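Local coordinates for coelenterazine-binding protein with bound coelenterazine (Renilla muelleri, PDB 2HPS) that binds the luciferin coelenterazine and makes it available to luciferase and oxygen only once calcium is bound, at residues 99-104 against 162-167; 90-95 against 167-172. One frame throughout, in Å; residues are numbered along the deposited sequence.

Contact 1 (99-104 against 162-167)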
loop_
_atom_site.group_PDB
_atom_site.type_symbol
_atom_site.label_atom_id
_atom_site.label_comp_id
_atom_site.label_asym_id
_atom_site.label_seq_id
_atom_site.Cartn_x
_atom_site.Cartn_y
_atom_site.Cartn_z
HETATM N N MSE A 99 -12.715 4.438 5.636
HETATM C CA MSE A 99 -12.577 4.771 4.226
HETATM C C MSE A 99 -11.127 4.640 3.787
HETATM O O MSE A 99 -10.854 4.288 2.636
HETATM C CB MSE A 99 -13.086 6.182 3.935
HETATM C CG MSE A 99 -14.581 6.285 3.896
HETATM SE SE MSE A 99 -15.382 5.102 2.524
HETATM C CE MSE A 99 -14.243 5.341 1.121
ATOM N N ALA A 100 -10.197 4.918 4.709
ATOM C CA ALA A 100 -8.758 4.882 4.385
ATOM C C ALA A 100 -8.205 3.505 4.022
ATOM O O ALA A 100 -7.145 3.403 3.379
ATOM C CB ALA A 100 -7.949 5.475 5.515
ATOM N N VAL A 101 -8.911 2.444 4.424
ATOM C CA VAL A 101 -8.428 1.084 4.131
ATOM C C VAL A 101 -9.106 0.434 2.931
ATOM O O VAL A 101 -8.767 -0.683 2.533
ATOM C CB VAL A 101 -8.508 0.163 5.370
ATOM C CG1 VAL A 101 -7.694 0.777 6.517
ATOM C CG2 VAL A 101 -9.968 -0.089 5.790
ATOM N N ILE A 102 -10.072 1.146 2.356
ATOM C CA ILE A 102 -10.775 0.660 1.173
ATOM C C ILE A 102 -9.833 0.287 0.025
ATOM O O ILE A 102 -9.988 -0.763 -0.600
ATOM C CB ILE A 102 -11.887 1.677 0.772
ATOM C CG1 ILE A 102 -12.974 1.695 1.858
ATOM C CG2 ILE A 102 -12.429 1.409 -0.620
ATOM C CD1 ILE A 102 -13.843 0.403 1.951
ATOM N N GLN A 103 -8.832 1.123 -0.229
ATOM C CA GLN A 103 -7.849 0.832 -1.251
ATOM C C GLN A 103 -7.157 -0.520 -1.006
ATOM O O GLN A 103 -7.010 -1.340 -1.924
ATOM C CB GLN A 103 -6.830 1.963 -1.265
ATOM C CG GLN A 103 -5.921 2.000 -2.448
ATOM C CD GLN A 103 -4.896 3.121 -2.307
ATOM O OE1 GLN A 103 -4.661 3.647 -1.206
ATOM N NE2 GLN A 103 -4.299 3.507 -3.420
ATOM N N SER A 104 -6.756 -0.766 0.240
ATOM C CA SER A 104 -6.071 -2.000 0.577
ATOM C C SER A 104 -7.004 -3.204 0.481
ATOM O O SER A 104 -6.576 -4.286 0.120
ATOM C CB SER A 104 -5.464 -1.906 1.975
ATOM O OG SER A 104 -4.359 -1.008 1.991
ATOM N N VAL A 162 -5.186 -6.068 9.808
ATOM C CA VAL A 162 -4.381 -5.706 10.975
ATOM C C VAL A 162 -3.087 -4.987 10.525
ATOM O O VAL A 162 -2.734 -3.906 11.043
ATOM C CB VAL A 162 -4.076 -6.950 11.838
ATOM C CG1 VAL A 162 -2.931 -6.651 12.852
ATOM C CG2 VAL A 162 -5.386 -7.414 12.537
ATOM N N THR A 163 -2.420 -5.587 9.547
ATOM C CA THR A 163 -1.177 -5.029 8.991
ATOM C C THR A 163 -1.432 -3.669 8.331
ATOM O O THR A 163 -0.696 -2.705 8.577
ATOM C CB THR A 163 -0.522 -6.012 8.002
ATOM O OG1 THR A 163 -0.038 -7.136 8.752
ATOM C CG2 THR A 163 0.683 -5.356 7.287
ATOM N N VAL A 164 -2.486 -3.591 7.522
ATOM C CA VAL A 164 -2.817 -2.321 6.850
ATOM C C VAL A 164 -3.048 -1.211 7.868
ATOM O O VAL A 164 -2.495 -0.115 7.756
ATOM C CB VAL A 164 -4.065 -2.485 5.954
ATOM C CG1 VAL A 164 -4.534 -1.146 5.446
ATOM C CG2 VAL A 164 -3.745 -3.431 4.793
ATOM N N ASN A 165 -3.875 -1.469 8.875
ATOM C CA ASN A 165 -4.108 -0.455 9.903
ATOM C C ASN A 165 -2.846 -0.053 10.645
ATOM O O ASN A 165 -2.631 1.123 10.932
ATOM C CB ASN A 165 -5.194 -0.932 10.867
ATOM C CG ASN A 165 -6.575 -0.652 10.329
ATOM O OD1 ASN A 165 -7.001 0.505 10.311
ATOM N ND2 ASN A 165 -7.279 -1.689 9.880
ATOM N N ASP A 166 -2.011 -1.035 10.966
ATOM C CA ASP A 166 -0.801 -0.722 11.705
ATOM C C ASP A 166 0.152 0.130 10.847
ATOM O O ASP A 166 0.720 1.119 11.327
ATOM C CB ASP A 166 -0.177 -2.095 11.995
ATOM C CG ASP A 166 1.090 -2.027 12.791
ATOM O OD1 ASP A 166 1.518 -0.915 13.181
ATOM O OD2 ASP A 166 1.641 -3.127 13.028
ATOM N N PHE A 167 0.281 -0.228 9.578
ATOM C CA PHE A 167 1.125 0.562 8.679
ATOM C C PHE A 167 0.578 1.980 8.501
ATOM O O PHE A 167 1.317 2.949 8.626
ATOM C CB PHE A 167 1.268 -0.122 7.335
ATOM C CG PHE A 167 2.238 0.586 6.417
ATOM C CD1 PHE A 167 3.608 0.368 6.548
ATOM C CD2 PHE A 167 1.789 1.484 5.456
ATOM C CE1 PHE A 167 4.527 1.030 5.724
ATOM C CE2 PHE A 167 2.706 2.156 4.616
ATOM C CZ PHE A 167 4.071 1.920 4.742
#
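Val164 presents both of its methyls to Ser104, and one of them also reaches Val101, making it the centre of a largely apolar patch between helix 157-169 and the start of helix 102-111 with the turn before it. Its fork opens onto the serine, chi1 of 171° setting CG1 opposite the backbone N and CG2 opposite the carbonyl carbon: Val164 CG2 lies 3.6 Å from Ser104 CB, and Val164 CG1 lies 3.7 Å from that same carbon. Val101 approaches CG1 through a methyl of its own, Val101 CG1 to Val164 CG1 being 3.9 Å. Cutting Val164 back to an alanine would probably open a gap here, leaving Ser104 CB and Val101 CG1 without the methyls they pack on. Phe180 packs on Val164 as well, and Leu161 on Val101, so the patch extends past these two segments.

Polar atoms meet carbon rather than each other. Ser104 OG rests 3.5 Å from Val164 CG1. Asn165 crosses Val101 at about a right angle, bringing its OD1 to 3.9 Å from Val101 CG1, while its ND2 is hydrogen-bonded to Leu161 O one turn back in the same helix. Next to the serine, Gln103 touches the bound coelenterazine.

Thus the entering helix of the third EF-hand in these segments meets the exiting helix of the fourth by van der Waals packing, without a polar bond between them, a non-directional contact that could probably tolerate small shifts between the helices.

Contact 2 (90-95 against 167-172)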
loop_
_atom_site.group_PDB
_atom_site.type_symbol
_atom_site.label_atom_id
_atom_site.label_comp_id
_atom_site.label_asym_id
_atom_site.label_seq_id
_atom_site.Cartn_x
_atom_site.Cartn_y
_atom_site.Cartn_z
ATOM N N LEU A 90 -3.064 10.943 9.694
ATOM C CA LEU A 90 -3.055 11.113 11.151
ATOM C C LEU A 90 -4.146 12.064 11.665
ATOM O O LEU A 90 -4.402 12.113 12.863
ATOM C CB LEU A 90 -1.654 11.499 11.658
ATOM C CG LEU A 90 -0.587 10.399 11.473
ATOM C CD1 LEU A 90 0.754 10.813 12.112
ATOM C CD2 LEU A 90 -1.031 9.025 11.991
ATOM N N LYS A 91 -4.776 12.784 10.742
ATOM C CA LYS A 91 -5.902 13.693 11.016
ATOM C C LYS A 91 -7.222 12.910 11.156
ATOM O O LYS A 91 -8.188 13.384 11.786
ATOM C CB LYS A 91 -6.017 14.688 9.852
ATOM C CG LYS A 91 -6.877 15.932 10.077
ATOM C CD LYS A 91 -6.827 16.845 8.845
HETATM N N MSE A 92 -7.265 11.717 10.571
HETATM C CA MSE A 92 -8.541 11.008 10.394
HETATM C C MSE A 92 -9.063 10.432 11.681
HETATM O O MSE A 92 -8.288 9.958 12.515
HETATM C CB MSE A 92 -8.408 9.890 9.367
HETATM C CG MSE A 92 -8.101 10.374 7.970
HETATM SE SE MSE A 92 -7.890 8.816 6.857
HETATM C CE MSE A 92 -7.287 9.628 5.187
ATOM N N LYS A 93 -10.389 10.448 11.822
ATOM C CA LYS A 93 -11.064 9.885 12.990
ATOM C C LYS A 93 -12.282 9.079 12.573
ATOM O O LYS A 93 -12.923 9.388 11.551
ATOM C CB LYS A 93 -11.547 11.000 13.931
ATOM C CG LYS A 93 -10.467 11.945 14.450
ATOM C CD LYS A 93 -9.549 11.229 15.434
ATOM N N GLY A 94 -12.585 8.066 13.380
ATOM C CA GLY A 94 -13.791 7.246 13.228
ATOM C C GLY A 94 -13.938 6.669 11.842
ATOM O O GLY A 94 -13.039 5.994 11.343
ATOM N N GLU A 95 -15.079 6.944 11.214
ATOM C CA GLU A 95 -15.378 6.387 9.896
ATOM C C GLU A 95 -14.364 6.787 8.813
ATOM O O GLU A 95 -14.190 6.067 7.838
ATOM C CB GLU A 95 -16.824 6.740 9.484
ATOM C CG GLU A 95 -17.225 6.224 8.102
ATOM C CD GLU A 95 -16.902 7.205 6.983
ATOM O OE1 GLU A 95 -16.451 8.354 7.247
ATOM O OE2 GLU A 95 -17.089 6.820 5.822
ATOM N N PHE A 167 0.281 -0.228 9.578
ATOM C CA PHE A 167 1.125 0.562 8.679
ATOM C C PHE A 167 0.578 1.980 8.501
ATOM O O PHE A 167 1.317 2.949 8.626
ATOM C CB PHE A 167 1.268 -0.122 7.335
ATOM C CG PHE A 167 2.238 0.586 6.417
ATOM C CD1 PHE A 167 3.608 0.368 6.548
ATOM C CD2 PHE A 167 1.789 1.484 5.456
ATOM C CE1 PHE A 167 4.527 1.030 5.724
ATOM C CE2 PHE A 167 2.706 2.156 4.616
ATOM C CZ PHE A 167 4.071 1.920 4.742
ATOM N N LEU A 168 -0.718 2.098 8.214
ATOM C CA LEU A 168 -1.291 3.408 7.882
ATOM C C LEU A 168 -1.446 4.362 9.067
ATOM O O LEU A 168 -1.286 5.578 8.896
ATOM C CB LEU A 168 -2.633 3.236 7.151
ATOM C CG LEU A 168 -2.574 2.708 5.713
ATOM C CD1 LEU A 168 -4.014 2.582 5.211
ATOM C CD2 LEU A 168 -1.735 3.597 4.783
ATOM N N PHE A 169 -1.745 3.837 10.256
ATOM C CA PHE A 169 -2.070 4.675 11.406
ATOM C C PHE A 169 -1.166 4.532 12.624
ATOM O O PHE A 169 -1.271 5.332 13.564
ATOM C CB PHE A 169 -3.530 4.443 11.844
ATOM C CG PHE A 169 -4.516 4.723 10.760
ATOM C CD1 PHE A 169 -4.730 6.017 10.325
ATOM C CD2 PHE A 169 -5.228 3.682 10.162
ATOM C CE1 PHE A 169 -5.642 6.278 9.312
ATOM C CE2 PHE A 169 -6.132 3.937 9.150
ATOM C CZ PHE A 169 -6.336 5.233 8.721
ATOM N N GLY A 170 -0.306 3.516 12.620
ATOM C CA GLY A 170 0.563 3.236 13.759
ATOM C C GLY A 170 1.588 4.334 13.986
ATOM O O GLY A 170 2.201 4.813 13.038
ATOM N N LEU A 171 1.750 4.733 15.246
ATOM C CA LEU A 171 2.742 5.744 15.625
ATOM C C LEU A 171 3.973 5.087 16.223
ATOM O O LEU A 171 5.022 5.731 16.360
ATOM C CB LEU A 171 2.159 6.715 16.644
ATOM C CG LEU A 171 0.960 7.540 16.176
ATOM C CD1 LEU A 171 0.470 8.446 17.297
ATOM C CD2 LEU A 171 1.296 8.330 14.949
ATOM N N GLU A 172 3.811 3.829 16.619
ATOM C CA GLU A 172 4.895 3.057 17.206
ATOM C C GLU A 172 5.289 1.949 16.252
ATOM O O GLU A 172 4.455 1.394 15.534
ATOM C CB GLU A 172 4.464 2.462 18.548
ATOM C CG GLU A 172 4.824 3.318 19.774
ATOM C CD GLU A 172 4.037 4.598 19.869
ATOM O OE1 GLU A 172 2.786 4.546 19.817
ATOM O OE2 GLU A 172 4.675 5.666 20.007
#
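Close to where Leu171 meets Leu90, the amine of Lys15, reaching over from helix 6-21, is gripped by two carbonyls: its NZ is hydrogen-bonded to both Phe167 O and Gly170 O. It thereby ties down the C-terminal end of helix 157-169 at the point where Gly170 abandons helical geometry and the chain turns toward Leu171.

The contact itself is apolar. Both methyls of Leu90 close on a single methyl of Leu171, with Leu90 CD1 and Leu90 CD2 each 3.8 Å from Leu171 CD2. The second of these, Leu90 CD2, also lies 4.0 Å from Phe169 O, bridging from the leucine pair to the backbone at the helix end.

Beyond the leucines, Met92, present as selenomethionine, comes to the rim of the Phe169 ring. Its chain, fully extended beyond CG (chi2 177°, chi3 -173°), places SE 4.2 Å from Phe169 CE1. The selenium sits almost in the ring plane, 87° off the normal, so it meets the edge and not a face. Leu168 CB covers one face of the Phe169 ring, 4.0 Å above its plane and nearer the perimeter than the centre, and Lys97 makes a cation-pi contact with the same ring.

The edge-on approach is a Met-aromatic contact (with selenium for sulfur) from the linker that follows helix 78-91; together with the leucine pair it joins the end of the first EF-hand pair to the last helix of the second.

Overall arrangement
Both contacts draw on helix 157-169, contact 1 on its middle turns and contact 2 on its C-terminal end, with Phe167 common to the two segments; their centres are 9 Å apart. Contact 1 is partly buried, close to the coelenterazine pocket, and joins two helices of the EF-hand pair that probably binds calcium, by short valines with serine and asparagine atoms on their methyls. Contact 2 lies at the surface, away from the annotated sites, and reaches back to helix 78-91 and the chain after it, using leucines, a selenomethionine and an aromatic edge. Ala100, beside Val101 in segment 99-104, touches contact 2: its CB is 3.6 Å from Phe169 CZ and 3.6 Å from Met92 SE, so the two contacts abut.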